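Local coordinates for protein 5-oxopent-3-ene-1,2,5-tricarboxylate decarboxylase (Exiguobacterium antarcticum B7, PDB 6IYM) that belongs to the fumarylacetoacetate hydrolase family and carries a magnesium ion in a site built of acidic side chains, at residues 216-219 and 220-224. Residues are numbered along the deposited sequence; the frame is centred on the assembly and turned at random.
Sequences RDVV and TILTE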
loop_
_atom_site.group_PDB
_atom_site.type_symbol
_atom_site.label_atom_id
_atom_site.label_comp_id
_atom_site.label_asym_id
_atom_site.label_seq_id
_atom_site.Cartn_x
_atom_site.Cartn_y
_atom_site.Cartn_z
ATOM N N ARG A 216 2.283 0.742 -22.418
ATOM C CA ARG A 216 0.975 0.121 -22.049
ATOM C C ARG A 216 -0.085 1.212 -21.820
ATOM O O ARG A 216 0.048 1.990 -20.843
ATOM C CB ARG A 216 1.162 -0.779 -20.816
ATOM C CG ARG A 216 1.917 -2.065 -21.129
ATOM C CD ARG A 216 2.758 -2.588 -19.988
ATOM N NE ARG A 216 3.514 -3.785 -20.352
ATOM C CZ ARG A 216 4.810 -3.837 -20.634
ATOM N NH1 ARG A 216 5.554 -2.743 -20.623
ATOM N NH2 ARG A 216 5.360 -4.995 -20.957
ATOM N N ASP A 217 -1.109 1.260 -22.673
ATOM C CA ASP A 217 -2.217 2.249 -22.610
ATOM C C ASP A 217 -3.078 1.969 -21.364
ATOM O O ASP A 217 -2.780 1.006 -20.609
ATOM C CB ASP A 217 -2.993 2.292 -23.933
ATOM C CG ASP A 217 -3.940 1.129 -24.158
ATOM O OD1 ASP A 217 -3.776 0.112 -23.461
ATOM O OD2 ASP A 217 -4.846 1.267 -25.009
ATOM N N VAL A 218 -4.070 2.815 -21.113
ATOM C CA VAL A 218 -4.891 2.742 -19.873
ATOM C C VAL A 218 -5.547 1.349 -19.809
ATOM O O VAL A 218 -5.322 0.615 -18.808
ATOM C CB VAL A 218 -5.890 3.911 -19.816
ATOM C CG1 VAL A 218 -6.982 3.710 -18.762
ATOM C CG2 VAL A 218 -5.162 5.222 -19.587
ATOM N N VAL A 219 -6.263 0.936 -20.851
ATOM C CA VAL A 219 -6.967 -0.385 -20.857
ATOM C C VAL A 219 -5.970 -1.520 -20.587
ATOM O O VAL A 219 -6.260 -2.333 -19.697
ATOM C CB VAL A 219 -7.830 -0.599 -22.114
ATOM C CG1 VAL A 219 -8.240 -2.048 -22.299
ATOM C CG2 VAL A 219 -9.074 0.272 -22.057
ATOM N N THR A 220 -4.792 -1.549 -21.208
ATOM C CA THR A 220 -3.774 -2.619 -20.966
ATOM C C THR A 220 -3.280 -2.590 -19.514
ATOM O O THR A 220 -3.043 -3.656 -18.919
ATOM C CB THR A 220 -2.577 -2.478 -21.911
ATOM O OG1 THR A 220 -3.118 -2.294 -23.212
ATOM C CG2 THR A 220 -1.643 -3.664 -21.915
ATOM N N ILE A 221 -3.061 -1.402 -18.951
ATOM C CA ILE A 221 -2.639 -1.293 -17.529
ATOM C C ILE A 221 -3.725 -1.966 -16.671
ATOM O O ILE A 221 -3.374 -2.855 -15.897
ATOM C CB ILE A 221 -2.370 0.175 -17.132
ATOM C CG1 ILE A 221 -1.048 0.680 -17.725
ATOM C CG2 ILE A 221 -2.425 0.313 -15.627
ATOM C CD1 ILE A 221 -0.922 2.170 -17.784
ATOM N N LEU A 222 -4.992 -1.581 -16.828
ATOM C CA LEU A 222 -6.129 -2.115 -16.028
ATOM C C LEU A 222 -6.206 -3.643 -16.156
ATOM O O LEU A 222 -6.237 -4.334 -15.115
ATOM C CB LEU A 222 -7.419 -1.461 -16.514
ATOM C CG LEU A 222 -7.571 0.023 -16.190
ATOM C CD1 LEU A 222 -8.742 0.607 -16.973
ATOM C CD2 LEU A 222 -7.764 0.232 -14.706
ATOM N N THR A 223 -6.206 -4.140 -17.395
ATOM C CA THR A 223 -6.173 -5.586 -17.765
ATOM C C THR A 223 -5.038 -6.317 -17.033
ATOM O O THR A 223 -5.304 -7.364 -16.411
ATOM C CB THR A 223 -6.009 -5.703 -19.283
ATOM O OG1 THR A 223 -7.314 -5.433 -19.816
ATOM C CG2 THR A 223 -5.423 -7.029 -19.701
ATOM N N GLU A 224 -3.809 -5.798 -17.097
ATOM C CA GLU A 224 -2.600 -6.487 -16.571
ATOM C C GLU A 224 -2.553 -6.422 -15.036
ATOM O O GLU A 224 -2.191 -7.421 -14.401
ATOM C CB GLU A 224 -1.348 -5.844 -17.162
ATOM C CG GLU A 224 -1.127 -6.181 -18.616
ATOM C CD GLU A 224 -0.619 -7.593 -18.814
ATOM O OE1 GLU A 224 0.521 -7.871 -18.364
ATOM O OE2 GLU A 224 -1.377 -8.419 -19.377
HETATM O O HOH W 1 -1.036 -1.099 -24.604
#
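Asp217 and Thr220 open helix 218-225 with a textbook N-cap, in which the side chain of the residue just before the helix accepts a main-chain N-H of the first turn. Asp217 OD1 takes Thr220 N at 3.0 Å, on its syn side and 31° out of the carboxylate plane, and Thr220 OG1 at 2.5 Å from the opposite face, so two donors of one residue grip a single oxygen. With chi1 at 76°, CG of Asp217 sits between its backbone N and carbonyl carbon, which turns the carboxylate back over the helix end. This is the solvent side: a water accepts from Asp217 N and donates to Thr220 OG1.

The inner side is buried and closely packed. Val218 CG1 lies alongside Leu222 CD1, 4.0 Å away, both side chains pointing the same way, and Ile129 touches both, which seats the helix against strand 121-131 of the large mixed sheet of this fumarylacetoacetate hydrolase fold. Ile221, also buried, brings CD1 to 3.2 Å from Arg216 O, while the guanidinium of Arg216 reaches away to Gly92 O. One turn on, Val219 O receives Thr223 N at 2.9 Å and, more weakly, Thr223 OG1 at 3.3 Å.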